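Local coordinates for uncharacterized protein (Bacteroides ovatus, PDB 4FS7) that is of unknown function but, as an extracellular leucine-rich repeat protein of the BspA type, probably binds other proteins, at residues Y11-L25 with K56-C70. Numbering follows the deposited sequence.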
# COMPACT_ATOMS: atom_id res chain seq x y z
N TYR A 11 -26.19 30.44 -0.64
CA TYR A 11 -26.30 30.09 -2.03
C TYR A 11 -25.53 31.05 -2.89
O TYR A 11 -25.47 32.27 -2.59
CB TYR A 11 -27.78 30.08 -2.48
CG TYR A 11 -28.63 29.08 -1.72
CD1 TYR A 11 -28.71 27.76 -2.19
CD2 TYR A 11 -29.27 29.39 -0.54
CE1 TYR A 11 -29.43 26.82 -1.51
CE2 TYR A 11 -30.03 28.46 0.12
CZ TYR A 11 -30.07 27.14 -0.34
OH TYR A 11 -30.81 26.21 0.37
N ASN A 12 -25.00 30.52 -3.97
CA ASN A 12 -24.42 31.30 -5.04
C ASN A 12 -25.15 31.02 -6.36
O ASN A 12 -25.46 29.87 -6.66
CB ASN A 12 -22.93 31.01 -5.26
CG ASN A 12 -22.06 31.41 -4.09
OD1 ASN A 12 -22.51 31.99 -3.13
ND2 ASN A 12 -20.80 30.98 -4.15
N PHE A 13 -25.40 32.05 -7.15
CA PHE A 13 -25.92 31.84 -8.50
C PHE A 13 -24.90 31.09 -9.35
O PHE A 13 -23.67 31.32 -9.24
CB PHE A 13 -26.30 33.17 -9.17
CG PHE A 13 -27.33 33.93 -8.40
CD1 PHE A 13 -28.62 33.44 -8.31
CD2 PHE A 13 -27.01 35.09 -7.74
CE1 PHE A 13 -29.59 34.10 -7.58
CE2 PHE A 13 -27.97 35.77 -7.00
CZ PHE A 13 -29.27 35.26 -6.91
N THR A 14 -25.41 30.18 -10.17
CA THR A 14 -24.62 29.40 -11.13
C THR A 14 -25.04 29.73 -12.56
O THR A 14 -26.10 30.34 -12.79
CB THR A 14 -24.60 27.86 -10.80
OG1 THR A 14 -25.90 27.35 -10.46
CG2 THR A 14 -23.66 27.60 -9.61
N LYS A 15 -24.20 29.37 -13.53
CA LYS A 15 -24.36 29.87 -14.90
C LYS A 15 -25.67 29.42 -15.55
O LYS A 15 -26.27 30.18 -16.32
CB LYS A 15 -23.17 29.44 -15.78
CG LYS A 15 -23.23 29.97 -17.23
N GLU A 16 -26.11 28.19 -15.28
CA GLU A 16 -27.35 27.69 -15.85
C GLU A 16 -28.54 28.53 -15.38
O GLU A 16 -28.69 28.83 -14.17
CB GLU A 16 -27.56 26.21 -15.50
CG GLU A 16 -28.74 25.55 -16.22
CD GLU A 16 -28.93 24.09 -15.82
OE1 GLU A 16 -27.99 23.52 -15.24
OE2 GLU A 16 -30.02 23.52 -16.07
N HIS A 17 -29.39 28.91 -16.34
CA HIS A 17 -30.56 29.74 -16.07
C HIS A 17 -31.41 29.14 -14.96
O HIS A 17 -31.79 27.93 -15.00
CB HIS A 17 -31.45 29.93 -17.32
CG HIS A 17 -32.70 30.71 -17.04
ND1 HIS A 17 -33.92 30.11 -16.81
CD2 HIS A 17 -32.91 32.04 -16.92
CE1 HIS A 17 -34.83 31.03 -16.57
NE2 HIS A 17 -34.25 32.22 -16.63
N GLY A 18 -31.69 29.98 -13.98
CA GLY A 18 -32.58 29.64 -12.87
C GLY A 18 -32.03 28.63 -11.89
O GLY A 18 -32.81 27.93 -11.27
N THR A 19 -30.71 28.61 -11.71
CA THR A 19 -30.05 27.65 -10.81
C THR A 19 -29.14 28.32 -9.78
O THR A 19 -28.59 29.42 -9.98
CB THR A 19 -29.22 26.59 -11.57
OG1 THR A 19 -28.08 27.20 -12.18
CG2 THR A 19 -30.08 25.86 -12.61
N VAL A 20 -28.97 27.62 -8.67
CA VAL A 20 -28.04 28.00 -7.62
C VAL A 20 -27.27 26.78 -7.13
O VAL A 20 -27.70 25.61 -7.32
CB VAL A 20 -28.72 28.69 -6.41
CG1 VAL A 20 -29.31 30.08 -6.81
CG2 VAL A 20 -29.78 27.80 -5.80
N GLU A 21 -26.12 27.08 -6.54
CA GLU A 21 -25.30 26.10 -5.82
C GLU A 21 -25.35 26.43 -4.33
O GLU A 21 -25.37 27.60 -3.92
CB GLU A 21 -23.82 26.08 -6.31
CG GLU A 21 -23.02 27.36 -5.89
CD GLU A 21 -21.52 27.42 -6.24
OE1 GLU A 21 -20.90 26.42 -6.61
OE2 GLU A 21 -20.95 28.52 -6.11
N VAL A 22 -25.36 25.41 -3.49
CA VAL A 22 -25.15 25.59 -2.06
C VAL A 22 -23.70 25.99 -1.85
O VAL A 22 -22.78 25.32 -2.31
CB VAL A 22 -25.39 24.27 -1.31
CG1 VAL A 22 -25.03 24.40 0.20
CG2 VAL A 22 -26.85 23.85 -1.47
N SER A 23 -23.49 27.12 -1.19
CA SER A 23 -22.15 27.63 -0.97
C SER A 23 -21.69 27.54 0.47
O SER A 23 -20.51 27.82 0.74
CB SER A 23 -22.02 29.02 -1.53
OG SER A 23 -22.86 29.89 -0.82
N GLY A 24 -22.53 27.12 1.39
CA GLY A 24 -22.13 27.04 2.78
C GLY A 24 -23.30 27.12 3.72
O GLY A 24 -24.47 27.04 3.31
N LEU A 25 -22.98 27.29 5.00
CA LEU A 25 -23.94 27.52 6.06
C LEU A 25 -23.80 28.94 6.59
O LEU A 25 -22.74 29.53 6.54
CB LEU A 25 -23.69 26.59 7.23
CG LEU A 25 -24.04 25.13 7.01
CD1 LEU A 25 -23.63 24.29 8.21
CD2 LEU A 25 -25.54 25.00 6.73
N LYS A 56 -37.83 31.76 -8.58
CA LYS A 56 -37.45 30.47 -8.04
C LYS A 56 -36.16 30.00 -8.71
O LYS A 56 -35.94 30.20 -9.89
CB LYS A 56 -38.59 29.47 -8.21
CG LYS A 56 -39.87 29.85 -7.54
CD LYS A 56 -40.99 28.87 -7.90
CE LYS A 56 -41.13 28.68 -9.41
NZ LYS A 56 -41.50 29.93 -10.13
N TYR A 57 -35.32 29.37 -7.90
CA TYR A 57 -34.05 28.84 -8.30
C TYR A 57 -33.98 27.38 -7.88
O TYR A 57 -34.25 27.03 -6.76
CB TYR A 57 -32.92 29.65 -7.66
CG TYR A 57 -32.93 31.09 -8.06
CD1 TYR A 57 -32.28 31.50 -9.21
CD2 TYR A 57 -33.60 32.02 -7.33
CE1 TYR A 57 -32.29 32.82 -9.63
CE2 TYR A 57 -33.63 33.40 -7.76
CZ TYR A 57 -32.98 33.75 -8.91
OH TYR A 57 -33.02 35.08 -9.34
N ASP A 58 -33.57 26.55 -8.82
CA ASP A 58 -33.36 25.13 -8.57
C ASP A 58 -31.98 24.94 -7.96
O ASP A 58 -31.01 25.50 -8.47
CB ASP A 58 -33.46 24.40 -9.90
CG ASP A 58 -34.88 24.47 -10.48
OD1 ASP A 58 -35.86 24.13 -9.77
OD2 ASP A 58 -35.02 24.93 -11.64
N VAL A 59 -31.92 24.15 -6.89
CA VAL A 59 -30.68 23.86 -6.19
C VAL A 59 -30.07 22.60 -6.85
O VAL A 59 -30.51 21.49 -6.57
CB VAL A 59 -30.97 23.68 -4.70
CG1 VAL A 59 -29.65 23.42 -3.92
CG2 VAL A 59 -31.72 24.90 -4.08
N VAL A 60 -29.07 22.81 -7.70
CA VAL A 60 -28.57 21.76 -8.57
C VAL A 60 -27.16 21.29 -8.28
O VAL A 60 -26.70 20.34 -8.89
CB VAL A 60 -28.72 22.14 -10.05
CG1 VAL A 60 -30.18 22.45 -10.36
CG2 VAL A 60 -27.81 23.30 -10.44
N SER A 61 -26.48 21.93 -7.34
CA SER A 61 -25.11 21.55 -7.04
C SER A 61 -24.76 21.99 -5.63
O SER A 61 -25.39 22.88 -5.04
CB SER A 61 -24.11 22.10 -8.06
OG SER A 61 -24.11 23.49 -8.07
N ILE A 62 -23.69 21.38 -5.11
CA ILE A 62 -23.02 21.81 -3.89
C ILE A 62 -21.66 22.32 -4.33
O ILE A 62 -20.93 21.64 -5.05
CB ILE A 62 -22.94 20.70 -2.82
CG1 ILE A 62 -24.37 20.33 -2.37
CG2 ILE A 62 -22.08 21.15 -1.62
CD1 ILE A 62 -24.42 19.15 -1.53
N GLY A 63 -21.34 23.54 -3.91
CA GLY A 63 -20.13 24.18 -4.37
C GLY A 63 -18.83 23.62 -3.80
O GLY A 63 -18.80 22.95 -2.78
N TYR A 64 -17.76 23.99 -4.49
CA TYR A 64 -16.41 23.75 -4.02
C TYR A 64 -16.25 24.17 -2.56
O TYR A 64 -16.55 25.30 -2.18
CB TYR A 64 -15.46 24.54 -4.91
CG TYR A 64 -13.99 24.42 -4.60
CD1 TYR A 64 -13.39 25.25 -3.67
CD2 TYR A 64 -13.20 23.48 -5.26
CE1 TYR A 64 -12.01 25.14 -3.39
CE2 TYR A 64 -11.83 23.36 -4.99
CZ TYR A 64 -11.26 24.18 -4.06
OH TYR A 64 -9.88 24.07 -3.78
N ALA A 65 -15.74 23.25 -1.74
CA ALA A 65 -15.47 23.51 -0.33
C ALA A 65 -16.66 24.10 0.44
O ALA A 65 -16.46 24.75 1.46
CB ALA A 65 -14.19 24.38 -0.16
N ALA A 66 -17.89 23.77 0.04
CA ALA A 66 -19.03 24.47 0.62
C ALA A 66 -19.14 24.29 2.13
O ALA A 66 -19.37 25.26 2.88
CB ALA A 66 -20.33 24.00 -0.07
N PHE A 67 -18.91 23.06 2.60
CA PHE A 67 -19.01 22.74 4.03
C PHE A 67 -17.64 22.42 4.66
O PHE A 67 -17.57 21.84 5.74
CB PHE A 67 -19.99 21.60 4.31
CG PHE A 67 -21.40 21.91 3.93
CD1 PHE A 67 -22.23 22.60 4.80
CD2 PHE A 67 -21.87 21.55 2.68
CE1 PHE A 67 -23.54 22.88 4.41
CE2 PHE A 67 -23.13 21.83 2.29
CZ PHE A 67 -23.99 22.50 3.15
N GLN A 68 -16.57 22.81 3.99
CA GLN A 68 -15.21 22.53 4.46
C GLN A 68 -15.01 23.09 5.87
O GLN A 68 -15.28 24.28 6.13
CB GLN A 68 -14.20 23.10 3.49
CG GLN A 68 -12.77 22.93 3.88
CD GLN A 68 -11.83 23.52 2.86
OE1 GLN A 68 -11.92 24.70 2.52
NE2 GLN A 68 -10.90 22.71 2.36
N GLY A 69 -14.59 22.23 6.80
CA GLY A 69 -14.32 22.63 8.18
C GLY A 69 -15.53 22.83 9.06
O GLY A 69 -15.40 23.36 10.15
N CYS A 70 -16.70 22.40 8.61
CA CYS A 70 -17.93 22.53 9.40
C CYS A 70 -18.01 21.38 10.40
O CYS A 70 -18.79 20.44 10.23
CB CYS A 70 -19.17 22.56 8.49
SG CYS A 70 -19.30 24.02 7.42
O HOH W 1 -33.58 25.86 -13.81
O HOH W 2 -18.28 25.88 -6.73
O HOH W 3 -18.32 27.83 2.58
O HOH W 4 -20.06 26.68 5.57
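Val-20, Val-22 and Val-59 interlock on the buried face of a parallel strand pair, 19-25 beside 56-62, near the N-terminal end of the repeat protein. Val-22 CG2 rests 3.7 Å from Val-59 CG1, while Val-59 CG2 touches Val-20 CG2. Val-22 turns CG1 away from its own amide nitrogen (chi1 174°), which brings that methyl to 3.7 Å from Phe-67 CZ. Leu-25 meets the same ring at its edge, CG 3.5 Å from Phe-67 CE1, and Val-44 of strand 42-45 touches both residues. At the other end, Phe-13 CE1 sits over one face of Tyr-57, displaced toward the rim, with the ring planes inclined at 57°; Val-20 CG1 packs against Tyr-57 CB.

The reverse face is more polar. Thr-19 lays CB 3.8 Å from Val-60 CG2, and its hydroxyl donates to Glu-16 O in the turn and accepts from Thr-14 OG1. A valine here would keep much of the bulk but would probably leave Thr-14 OG1 without its acceptor and the 16-19 turn less firmly tied.

Five backbone hydrogen bonds, from Asp-58 N to Gly-18 O through Gly-63 N to Val-22 O, set the register. The work is thus divided: apolar packing holds one face, hydroxyls tie the turn on the other, and Ser-61 N is left as a buried N-H with no partner.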